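Local coordinates for maternal effect protein oskar (Drosophila melanogaster, PDB 5A4A), which probably binds RNA through its OSK domain, an SGNH-hydrolase-like fold of the germline inducer that takes part in germ plasm formation, at residues R197-Q200 and V201-S205; V167-F170 and D171-Q174; D19-L23 and D24-M28; V73-P76 and E77-I81; D136-Y139 and R140-F144. All coordinates share one frame; numbering follows the deposited sequence.

Contact 1 (R197-Q200 and V201-S205); sequences RVLQ and VIETS
V198 and I202 lie side by side on one flank of the helix and point the same way. Their tips meet where V198 CG1 comes 3.9 Å from I202 CD1. V198 CG1 stands anti to its own backbone N (chi1 167°), which turns it forward to that methyl. I202 CG1 also rests close to the carbonyl oxygen of V198. W190 packs on V198, and I157 and L22 pack on I202, so this flank is buried.

The next pair is mixed in character. L199 and E203 cross at a slant, with E203 OE2 3.9 Å from L199 CD1. The carboxylate thus lies beside a leucine methyl without a polar bond to it.

A third side chain, Q200, turns back on itself at chi2 (-58°) and faces the same carboxylate through water. One water accepts from Q200 NE2 and donates to E203 OE1. A second donates to both Q200 OE1 and E203 OE1, at 2.8 Å each. Q200 NE2 also bonds to Q196 OE1.

Near the end of the helix, two hydroxyls fold back on the backbone. T204 OG1 gives a bond of 2.7 Å to Q200 O, which also accepts from T204 N at 3.0 Å. S205 OG repeats this on V201 O at 2.7 Å. S205 N reaches that oxygen from the other face of its plane.

Over these residues the helix is therefore two-sided. V198 and I202 pack inward, while water links Q200 to E203, and the T204 and S205 hydroxyls give carbonyls of the last turn a second donor.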
# COMPACT_ATOMS: atom_id res chain seq x y z
N ARG A 197 15.32 -3.95 2.37
CA ARG A 197 15.17 -4.82 1.19
C ARG A 197 14.04 -4.35 0.27
O ARG A 197 14.21 -4.30 -0.94
CB ARG A 197 14.97 -6.29 1.59
CG ARG A 197 16.25 -6.98 2.06
CD ARG A 197 15.97 -8.37 2.65
NE ARG A 197 15.65 -9.37 1.64
CZ ARG A 197 16.57 -10.08 0.99
NH1 ARG A 197 17.85 -9.88 1.23
NH2 ARG A 197 16.20 -10.97 0.09
N VAL A 198 12.90 -4.01 0.86
CA VAL A 198 11.73 -3.56 0.08
C VAL A 198 12.03 -2.24 -0.61
O VAL A 198 11.78 -2.08 -1.80
CB VAL A 198 10.47 -3.41 0.95
CG1 VAL A 198 9.37 -2.66 0.20
CG2 VAL A 198 9.99 -4.78 1.43
N LEU A 199 12.58 -1.30 0.15
CA LEU A 199 12.91 0.02 -0.37
C LEU A 199 13.89 -0.10 -1.55
O LEU A 199 13.71 0.54 -2.58
CB LEU A 199 13.48 0.92 0.73
CG LEU A 199 13.86 2.34 0.31
CD1 LEU A 199 12.65 3.09 -0.24
CD2 LEU A 199 14.50 3.12 1.47
N GLN A 200 14.90 -0.95 -1.40
CA GLN A 200 15.87 -1.13 -2.47
C GLN A 200 15.30 -1.82 -3.71
O GLN A 200 15.68 -1.48 -4.83
CB GLN A 200 17.12 -1.84 -1.96
CG GLN A 200 17.87 -0.99 -0.92
CD GLN A 200 18.27 0.38 -1.46
OE1 GLN A 200 18.76 0.48 -2.59
NE2 GLN A 200 18.06 1.42 -0.67
N VAL A 201 14.38 -2.76 -3.53
CA VAL A 201 13.73 -3.36 -4.69
C VAL A 201 12.95 -2.31 -5.48
O VAL A 201 12.98 -2.29 -6.71
CB VAL A 201 12.79 -4.53 -4.30
CG1 VAL A 201 11.92 -4.95 -5.48
CG2 VAL A 201 13.60 -5.72 -3.80
N ILE A 202 12.23 -1.45 -4.76
CA ILE A 202 11.43 -0.41 -5.40
C ILE A 202 12.32 0.59 -6.13
O ILE A 202 12.09 0.91 -7.30
CB ILE A 202 10.52 0.33 -4.38
CG1 ILE A 202 9.50 -0.64 -3.78
CG2 ILE A 202 9.82 1.52 -5.05
CD1 ILE A 202 8.71 -0.06 -2.58
N GLU A 203 13.36 1.07 -5.45
CA GLU A 203 14.23 2.07 -6.06
C GLU A 203 14.95 1.53 -7.29
O GLU A 203 15.02 2.19 -8.32
CB GLU A 203 15.27 2.60 -5.05
CG GLU A 203 14.68 3.43 -3.92
CD GLU A 203 15.74 4.28 -3.23
OE1 GLU A 203 16.88 4.30 -3.72
OE2 GLU A 203 15.44 4.92 -2.21
N THR A 204 15.51 0.33 -7.17
CA THR A 204 16.32 -0.21 -8.25
C THR A 204 15.45 -0.55 -9.47
O THR A 204 15.94 -0.57 -10.59
CB THR A 204 17.12 -1.43 -7.79
OG1 THR A 204 16.24 -2.45 -7.31
CG2 THR A 204 18.08 -1.04 -6.68
N SER A 205 14.16 -0.78 -9.24
CA SER A 205 13.24 -1.02 -10.33
C SER A 205 12.85 0.27 -11.07
O SER A 205 12.23 0.23 -12.14
CB SER A 205 11.98 -1.70 -9.79
OG SER A 205 12.30 -2.95 -9.21
O HOH W 1 19.21 4.10 -1.67
O HOH W 2 19.17 2.79 -4.08

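Contact 2 (V167-F170 and D171-Q174); sequences VVRF and DCFQ. With SO4 (sulfate ion), chain B.
R169 O accepts from C172 N at 2.9 Å, and F170 O accepts from F173 N at 3.1 Å, so the backbone makes one tight 3-10 turn. Both donors stand well above the carbonyl planes, by 44° and 67°.

R169 O has a second neighbour. It lies at the edge of the F173 ring, in its plane, 3.4 Å from F173 CD1. V168 touches the same ring, with CG2 3.4 Å from F173 CE1. Its other methyl, V168 CG1, sits over one face of the F170 ring, offset toward the rim. One valine thus touches both phenylalanines. D171 CG lies between its backbone N and carbonyl carbon (chi1 73°), which swings D171 OD1 back to 3.4 Å from R169 CB. C172 SG lies beside that same CB.

Beyond the turn, Q174 extends to a sulfate ion, probably from the crystallisation liquor. Q174 NE2 gives a nearly straight bond of 2.8 Å to sulfate O4. K192 N and R195 NH2 bind the same ion.

F173 meets the W190 ring at about a right angle. The arrangement is a short 3-10 turn in the long loop between strand 154-155 and helix 192-204 of this SGNH-hydrolase-like domain.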
# COMPACT_ATOMS: atom_id res chain seq x y z
N VAL A 167 8.94 -19.73 1.62
CA VAL A 167 8.45 -19.37 2.96
C VAL A 167 9.06 -18.05 3.45
O VAL A 167 10.21 -17.72 3.14
CB VAL A 167 8.65 -20.51 3.99
CG1 VAL A 167 10.13 -20.70 4.30
CG2 VAL A 167 7.87 -20.23 5.26
N VAL A 168 8.26 -17.30 4.21
CA VAL A 168 8.63 -15.98 4.69
C VAL A 168 9.99 -15.97 5.41
O VAL A 168 10.33 -16.89 6.16
CB VAL A 168 7.51 -15.38 5.58
CG1 VAL A 168 7.17 -16.32 6.72
CG2 VAL A 168 7.89 -14.02 6.12
N ARG A 169 10.79 -14.94 5.12
CA ARG A 169 12.05 -14.76 5.81
C ARG A 169 11.79 -14.03 7.12
O ARG A 169 11.72 -12.80 7.13
CB ARG A 169 12.99 -13.89 4.98
CG ARG A 169 13.48 -14.52 3.70
CD ARG A 169 14.37 -13.55 2.96
NE ARG A 169 14.83 -14.08 1.68
CZ ARG A 169 15.86 -14.89 1.52
NH1 ARG A 169 16.56 -15.29 2.58
NH2 ARG A 169 16.21 -15.32 0.32
N PHE A 170 11.64 -14.76 8.21
CA PHE A 170 11.33 -14.10 9.48
C PHE A 170 12.43 -13.17 9.96
O PHE A 170 12.18 -12.31 10.80
CB PHE A 170 10.93 -15.10 10.55
CG PHE A 170 9.51 -15.56 10.42
CD1 PHE A 170 8.47 -14.67 10.61
CD2 PHE A 170 9.22 -16.86 10.07
CE1 PHE A 170 7.16 -15.07 10.48
CE2 PHE A 170 7.91 -17.28 9.94
CZ PHE A 170 6.88 -16.38 10.15
N ASP A 171 13.63 -13.31 9.42
CA ASP A 171 14.71 -12.39 9.79
C ASP A 171 14.51 -10.99 9.18
O ASP A 171 15.28 -10.07 9.45
CB ASP A 171 16.09 -12.97 9.45
CG ASP A 171 16.38 -12.96 7.96
OD1 ASP A 171 15.43 -12.94 7.15
OD2 ASP A 171 17.58 -12.98 7.61
N CYS A 172 13.45 -10.83 8.39
CA CYS A 172 13.09 -9.53 7.82
C CYS A 172 11.87 -8.92 8.51
O CYS A 172 11.36 -7.88 8.08
CB CYS A 172 12.80 -9.67 6.33
SG CYS A 172 14.25 -10.06 5.34
N PHE A 173 11.38 -9.58 9.55
CA PHE A 173 10.19 -9.12 10.26
C PHE A 173 10.51 -8.92 11.73
O PHE A 173 11.44 -9.52 12.26
CB PHE A 173 9.03 -10.11 10.11
CG PHE A 173 8.43 -10.12 8.74
CD1 PHE A 173 9.08 -10.75 7.69
CD2 PHE A 173 7.22 -9.49 8.51
CE1 PHE A 173 8.53 -10.74 6.42
CE2 PHE A 173 6.66 -9.48 7.26
CZ PHE A 173 7.31 -10.11 6.20
N GLN A 174 9.71 -8.07 12.37
CA GLN A 174 9.79 -7.87 13.81
C GLN A 174 9.33 -9.12 14.55
O GLN A 174 8.74 -10.01 13.95
CB GLN A 174 8.95 -6.64 14.19
CG GLN A 174 9.59 -5.34 13.68
CD GLN A 174 8.80 -4.10 14.02
OE1 GLN A 174 7.61 -4.16 14.37
NE2 GLN A 174 9.44 -2.94 13.91
S SO4 B . 13.41 -2.62 13.80
O1 SO4 B . 13.28 -2.94 15.22
O2 SO4 B . 13.67 -1.20 13.62
O3 SO4 B . 14.53 -3.37 13.23
O4 SO4 B . 12.15 -2.97 13.15

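Contact 3 (D19-L23 and D24-M28); sequences DAYLL and DFPLM
Y21 and P26 face each other across a beta hairpin closed by a type I' turn from L22 to F25. The two strands join the central sheet through strand 25-29.

The tight part is the strand pair, packed on both faces. On one, P26 CA lies over the centre of the Y21 ring, 3.9 Å from its centroid, in a CH-pi contact only 10° off the ring normal. P26 CG touches the same ring at Y21 CE2. On the face of L22, L27 CG is anti to its carbonyl carbon (chi1 -70°), and L27 CD2 lies 3.8 Å from L22 CB. Helix 192-204 covers L22 through L199 and I202. L22 and F25 form a hydrogen-bonded antiparallel pair, with L22 N to F25 O and F25 N to L22 O both at 2.8 Å. The F25 ring turns its edge to L22 O and packs on Q80 and I82.

The turn itself is looser. L23 and D24 are exposed, and both have positive phi, as the type I' turn requires. L23 O lies 3.4 Å from F25 CD2, while L23 CB stays 4.3 Å from that atom.

At the far end, L27 N bonds to A20 O at 3.2 Å. One water donates to both A20 O and L27 O, at 2.8 Å each.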
# COMPACT_ATOMS: atom_id res chain seq x y z
N ASP A 19 4.47 14.66 3.89
CA ASP A 19 3.72 13.45 3.52
C ASP A 19 4.61 12.38 2.89
O ASP A 19 5.72 12.65 2.45
CB ASP A 19 2.57 13.80 2.57
CG ASP A 19 1.54 14.71 3.23
OD1 ASP A 19 1.13 14.44 4.38
OD2 ASP A 19 1.14 15.70 2.59
N ALA A 20 4.11 11.15 2.87
CA ALA A 20 4.89 10.00 2.43
C ALA A 20 5.21 10.10 0.95
O ALA A 20 4.31 10.07 0.12
CB ALA A 20 4.15 8.70 2.72
N TYR A 21 6.50 10.24 0.64
CA TYR A 21 7.01 10.26 -0.74
C TYR A 21 8.27 9.39 -0.86
O TYR A 21 9.05 9.28 0.08
CB TYR A 21 7.40 11.69 -1.13
CG TYR A 21 6.31 12.55 -1.72
CD1 TYR A 21 5.24 12.97 -0.95
CD2 TYR A 21 6.37 12.97 -3.05
CE1 TYR A 21 4.25 13.78 -1.48
CE2 TYR A 21 5.38 13.78 -3.59
CZ TYR A 21 4.32 14.17 -2.79
OH TYR A 21 3.33 14.97 -3.30
N LEU A 22 8.48 8.82 -2.04
CA LEU A 22 9.68 8.06 -2.30
C LEU A 22 10.26 8.63 -3.60
O LEU A 22 9.62 8.54 -4.65
CB LEU A 22 9.30 6.58 -2.44
CG LEU A 22 10.29 5.41 -2.43
CD1 LEU A 22 9.54 4.12 -2.12
CD2 LEU A 22 10.98 5.25 -3.74
N LEU A 23 11.43 9.27 -3.52
CA LEU A 23 12.10 9.84 -4.70
C LEU A 23 11.20 10.74 -5.55
O LEU A 23 11.17 10.63 -6.78
CB LEU A 23 12.69 8.74 -5.58
CG LEU A 23 13.67 7.78 -4.90
CD1 LEU A 23 14.16 6.74 -5.89
CD2 LEU A 23 14.86 8.54 -4.29
N ASP A 24 10.47 11.63 -4.87
CA ASP A 24 9.53 12.55 -5.49
C ASP A 24 8.24 11.90 -6.02
O ASP A 24 7.40 12.59 -6.58
CB ASP A 24 10.19 13.43 -6.57
CG ASP A 24 11.33 14.28 -6.02
OD1 ASP A 24 11.17 14.87 -4.92
OD2 ASP A 24 12.38 14.37 -6.68
N PHE A 25 8.08 10.59 -5.82
CA PHE A 25 6.80 9.94 -6.09
C PHE A 25 5.94 9.89 -4.83
O PHE A 25 6.39 9.39 -3.81
CB PHE A 25 7.01 8.49 -6.52
CG PHE A 25 7.75 8.32 -7.83
CD1 PHE A 25 7.08 8.35 -9.04
CD2 PHE A 25 9.12 8.08 -7.83
CE1 PHE A 25 7.77 8.18 -10.23
CE2 PHE A 25 9.80 7.90 -9.02
CZ PHE A 25 9.13 7.95 -10.22
N PRO A 26 4.68 10.37 -4.90
CA PRO A 26 3.80 10.12 -3.76
C PRO A 26 3.63 8.62 -3.55
O PRO A 26 3.64 7.87 -4.53
CB PRO A 26 2.47 10.73 -4.20
CG PRO A 26 2.84 11.75 -5.25
CD PRO A 26 4.01 11.13 -5.97
N LEU A 27 3.53 8.19 -2.30
CA LEU A 27 3.28 6.80 -1.94
C LEU A 27 1.84 6.66 -1.53
O LEU A 27 1.35 7.43 -0.70
CB LEU A 27 4.15 6.39 -0.76
CG LEU A 27 5.64 6.26 -1.03
CD1 LEU A 27 6.36 6.07 0.29
CD2 LEU A 27 5.88 5.08 -1.95
N MET A 28 1.16 5.65 -2.07
CA MET A 28 -0.19 5.35 -1.60
C MET A 28 -0.23 3.93 -1.06
O MET A 28 0.22 3.00 -1.71
CB MET A 28 -1.22 5.50 -2.72
CG MET A 28 -2.64 5.15 -2.26
SD MET A 28 -3.93 5.78 -3.35
CE MET A 28 -3.74 4.75 -4.81
O HOH W 3 1.54 10.12 -0.16

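Contact 4 (V73-P76 and E77-I81); sequences VQLP and EGTQI
P76 O is gripped twice by T79. The hydroxyl T79 OG1 donates to it at 2.7 Å, and the backbone T79 N donates at 3.1 Å. Both donors come from the same face of the carbonyl plane. T79 OG1 lies anti to its carbonyl carbon and beside its own backbone N (chi1 -63°). This sets the hydroxyl on the side of its own N-H, and the two reach one acceptor.

The hydroxyl also rests against the proline ring, since P76 CD is 3.4 Å from T79 OG1. L75 CB lies near the hydroxyl as well, 3.9 Å from T79 OG1.

The backbone bond closes a type II beta turn from P76 to T79, and the hydroxyl doubles it. The turn leads from the loop after helix 63-71 into strand 80-84 of the central sheet. G78 holds the third position with a positive phi of 84°. A side chain there would press on the carbonyl oxygen of E77. E77 itself touches R114.

With a valine at T79 the hydroxyl is lost, and P76 O would probably be left with the backbone donor alone, giving a less firmly held turn.

Further along, L75 and I81 touch through their end methyls, with L75 CD1 4.1 Å from I81 CD1. L75 also packs on I14 and L115, while I81 packs on M28 and L56.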
# COMPACT_ATOMS: atom_id res chain seq x y z
N VAL A 73 -8.28 14.06 -3.20
CA VAL A 73 -6.95 14.61 -3.43
C VAL A 73 -6.93 15.30 -4.79
O VAL A 73 -7.73 14.99 -5.66
CB VAL A 73 -5.86 13.52 -3.37
CG1 VAL A 73 -5.69 12.86 -4.72
CG2 VAL A 73 -4.54 14.12 -2.91
N GLN A 74 -6.02 16.26 -4.94
CA GLN A 74 -5.86 16.98 -6.20
C GLN A 74 -4.38 17.12 -6.56
O GLN A 74 -3.62 17.80 -5.87
CB GLN A 74 -6.52 18.35 -6.11
CG GLN A 74 -6.62 19.06 -7.43
CD GLN A 74 -7.22 20.45 -7.29
OE1 GLN A 74 -7.23 21.04 -6.21
NE2 GLN A 74 -7.73 20.97 -8.40
N LEU A 75 -3.99 16.50 -7.67
CA LEU A 75 -2.61 16.44 -8.11
C LEU A 75 -2.56 16.73 -9.61
O LEU A 75 -3.55 16.50 -10.31
CB LEU A 75 -2.06 15.03 -7.85
CG LEU A 75 -1.79 14.71 -6.38
CD1 LEU A 75 -1.70 13.20 -6.16
CD2 LEU A 75 -0.50 15.40 -5.97
N PRO A 76 -1.42 17.24 -10.11
CA PRO A 76 -1.25 17.57 -11.53
C PRO A 76 -1.43 16.36 -12.45
O PRO A 76 -1.07 15.25 -12.05
CB PRO A 76 0.21 18.05 -11.60
CG PRO A 76 0.55 18.48 -10.22
CD PRO A 76 -0.23 17.58 -9.31
N GLU A 77 -1.98 16.56 -13.65
CA GLU A 77 -2.11 15.46 -14.59
C GLU A 77 -0.74 14.85 -14.84
O GLU A 77 0.28 15.56 -14.86
CB GLU A 77 -2.76 15.90 -15.91
CG GLU A 77 -1.94 16.90 -16.72
CD GLU A 77 -2.54 17.17 -18.09
OE1 GLU A 77 -2.72 16.21 -18.87
OE2 GLU A 77 -2.83 18.35 -18.39
N GLY A 78 -0.71 13.54 -14.99
CA GLY A 78 0.53 12.82 -15.22
C GLY A 78 1.32 12.48 -13.97
O GLY A 78 2.37 11.85 -14.05
N THR A 79 0.83 12.89 -12.80
CA THR A 79 1.52 12.52 -11.56
C THR A 79 1.60 11.00 -11.43
O THR A 79 0.60 10.32 -11.60
CB THR A 79 0.81 13.10 -10.32
OG1 THR A 79 0.86 14.53 -10.38
CG2 THR A 79 1.50 12.64 -9.03
N GLN A 80 2.80 10.49 -11.15
CA GLN A 80 3.01 9.07 -10.94
C GLN A 80 3.01 8.76 -9.45
O GLN A 80 3.70 9.42 -8.67
CB GLN A 80 4.33 8.61 -11.55
CG GLN A 80 4.40 8.75 -13.07
CD GLN A 80 5.80 8.56 -13.61
OE1 GLN A 80 6.22 7.45 -13.92
NE2 GLN A 80 6.54 9.66 -13.71
N ILE A 81 2.21 7.76 -9.07
CA ILE A 81 2.05 7.40 -7.66
C ILE A 81 2.47 5.95 -7.45
O ILE A 81 2.01 5.07 -8.15
CB ILE A 81 0.56 7.55 -7.23
CG1 ILE A 81 0.07 9.00 -7.47
CG2 ILE A 81 0.35 7.11 -5.77
CD1 ILE A 81 -1.42 9.20 -7.18

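Contact 5 (D136-Y139 and R140-F144); sequences DKIY and RFNKF
D136 and R140 form an i to i+4 salt bridge along helix 132-148. This helix is the crossover of a beta-alpha-beta unit between strands 116-120 and 154-155.

R140 NE donates to D136 OD2 at 2.9 Å, with an angle of 162° at the hydrogen. The oxygen lies at the guanidinium edge, in the plane of that group. On the acid it is met on the syn side, 31° out of the carboxylate plane. D136 CG is anti to its backbone N (chi1 -165°), which carries the acid toward R140. Water ties the other ends together, as it donates to D136 OD1 and accepts from R140 NH2. Both carboxylate oxygens therefore have a partner. An alanine in place of D136 would probably leave R140 NE without this acceptor and let the guanidinium swing more freely.

The backbone carbonyls are satisfied in regular helical order. D136 O, K137 O, I138 O and Y139 O accept from R140 N, F141 N, N142 N and K143 N in turn. K137 NZ finds its acceptor elsewhere, at K94 O.

N142 runs beside I138, with ND2 3.8 Å from I138 CG2. ND2 also has a hydrogen bond outside the two segments. N142 OD1 accepts from L122 N, which joins the helix to the loop after strand 116-120. F141 turns inward and meets F103 edge-to-face.

On the exposed side, K143 lies alongside Y139. K143 CD is 3.6 Å from Y139 CZ. Beyond it the chain bends at chi3 and brings K143 NZ to 3.5 Å from Y139 OH.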
# COMPACT_ATOMS: atom_id res chain seq x y z
N ASP A 136 -2.79 -18.12 -0.15
CA ASP A 136 -3.23 -18.37 -1.52
C ASP A 136 -3.85 -17.12 -2.14
O ASP A 136 -3.71 -16.87 -3.34
CB ASP A 136 -4.24 -19.52 -1.60
CG ASP A 136 -4.41 -20.03 -3.02
OD1 ASP A 136 -3.40 -20.42 -3.63
OD2 ASP A 136 -5.55 -20.01 -3.53
N LYS A 137 -4.52 -16.33 -1.30
CA LYS A 137 -5.13 -15.09 -1.76
C LYS A 137 -4.06 -14.10 -2.18
O LYS A 137 -4.22 -13.41 -3.19
CB LYS A 137 -6.00 -14.46 -0.68
CG LYS A 137 -7.47 -14.60 -0.93
CD LYS A 137 -8.27 -13.80 0.07
CE LYS A 137 -9.68 -14.32 0.16
NZ LYS A 137 -10.44 -13.70 1.28
N ILE A 138 -2.99 -14.04 -1.41
CA ILE A 138 -1.87 -13.16 -1.71
C ILE A 138 -1.23 -13.59 -3.03
O ILE A 138 -0.94 -12.77 -3.90
CB ILE A 138 -0.81 -13.18 -0.60
CG1 ILE A 138 -1.35 -12.47 0.65
CG2 ILE A 138 0.49 -12.54 -1.06
CD1 ILE A 138 -0.35 -12.42 1.77
N TYR A 139 -1.03 -14.90 -3.17
CA TYR A 139 -0.49 -15.47 -4.41
C TYR A 139 -1.33 -15.10 -5.63
O TYR A 139 -0.79 -14.66 -6.64
CB TYR A 139 -0.35 -16.99 -4.25
CG TYR A 139 -0.25 -17.75 -5.55
CD1 TYR A 139 0.89 -17.67 -6.34
CD2 TYR A 139 -1.28 -18.57 -5.97
CE1 TYR A 139 0.98 -18.38 -7.53
CE2 TYR A 139 -1.20 -19.29 -7.14
CZ TYR A 139 -0.06 -19.18 -7.91
OH TYR A 139 0.02 -19.88 -9.09
N ARG A 140 -2.65 -15.29 -5.54
CA ARG A 140 -3.52 -15.01 -6.68
C ARG A 140 -3.68 -13.52 -6.96
O ARG A 140 -3.71 -13.10 -8.11
CB ARG A 140 -4.88 -15.68 -6.50
CG ARG A 140 -4.77 -17.19 -6.49
CD ARG A 140 -6.11 -17.89 -6.32
NE ARG A 140 -5.85 -19.33 -6.30
CZ ARG A 140 -5.80 -20.11 -7.37
NH1 ARG A 140 -6.06 -19.63 -8.59
NH2 ARG A 140 -5.53 -21.39 -7.22
N PHE A 141 -3.81 -12.73 -5.91
CA PHE A 141 -3.95 -11.29 -6.12
C PHE A 141 -2.70 -10.70 -6.77
O PHE A 141 -2.79 -9.83 -7.66
CB PHE A 141 -4.29 -10.57 -4.82
CG PHE A 141 -4.48 -9.08 -4.99
CD1 PHE A 141 -5.43 -8.58 -5.86
CD2 PHE A 141 -3.68 -8.19 -4.29
CE1 PHE A 141 -5.60 -7.21 -6.02
CE2 PHE A 141 -3.84 -6.82 -4.45
CZ PHE A 141 -4.80 -6.33 -5.31
N ASN A 142 -1.53 -11.18 -6.34
CA ASN A 142 -0.28 -10.71 -6.90
C ASN A 142 -0.18 -11.07 -8.37
O ASN A 142 0.30 -10.27 -9.18
CB ASN A 142 0.94 -11.24 -6.14
CG ASN A 142 1.19 -10.48 -4.85
OD1 ASN A 142 0.56 -9.46 -4.60
ND2 ASN A 142 2.13 -10.96 -4.05
N LYS A 143 -0.64 -12.27 -8.73
CA LYS A 143 -0.68 -12.67 -10.15
C LYS A 143 -1.64 -11.77 -10.92
O LYS A 143 -1.37 -11.41 -12.08
CB LYS A 143 -1.07 -14.14 -10.31
CG LYS A 143 0.06 -15.11 -10.07
CD LYS A 143 -0.37 -16.55 -10.33
CE LYS A 143 -0.53 -16.83 -11.81
NZ LYS A 143 -0.99 -18.24 -12.05
N PHE A 144 -2.76 -11.41 -10.28
CA PHE A 144 -3.75 -10.53 -10.89
C PHE A 144 -3.17 -9.14 -11.14
O PHE A 144 -3.39 -8.57 -12.20
CB PHE A 144 -5.03 -10.43 -10.03
CG PHE A 144 -6.10 -9.54 -10.63
CD1 PHE A 144 -6.95 -10.02 -11.62
CD2 PHE A 144 -6.26 -8.23 -10.20
CE1 PHE A 144 -7.93 -9.21 -12.17
CE2 PHE A 144 -7.24 -7.42 -10.75
CZ PHE A 144 -8.08 -7.91 -11.73
O HOH W 4 -3.86 -22.61 -5.24

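Overall arrangement
Contacts 1 and 3 pack together, mainly through buried L199, I202 and L22. L199 CD1 of contact 1 is 3.8 Å from L22 CD1 of contact 3, so helix 192-204 packs on the hairpin. Contacts 3 and 4 share the sheet, where strands 25-29 and 80-84 are neighbours and P26 CD lies 3.2 Å from Q80 O. Contact 2 touches contact 1 at R197, with R197 CD 3.6 Å from C172 SG. Its sulfate is also held near the start of helix 192-204. Contact 5 touches none of the others. Contacts 2 and 4 lie on opposite sides of the chain's centre, their own centres about 34 Å apart.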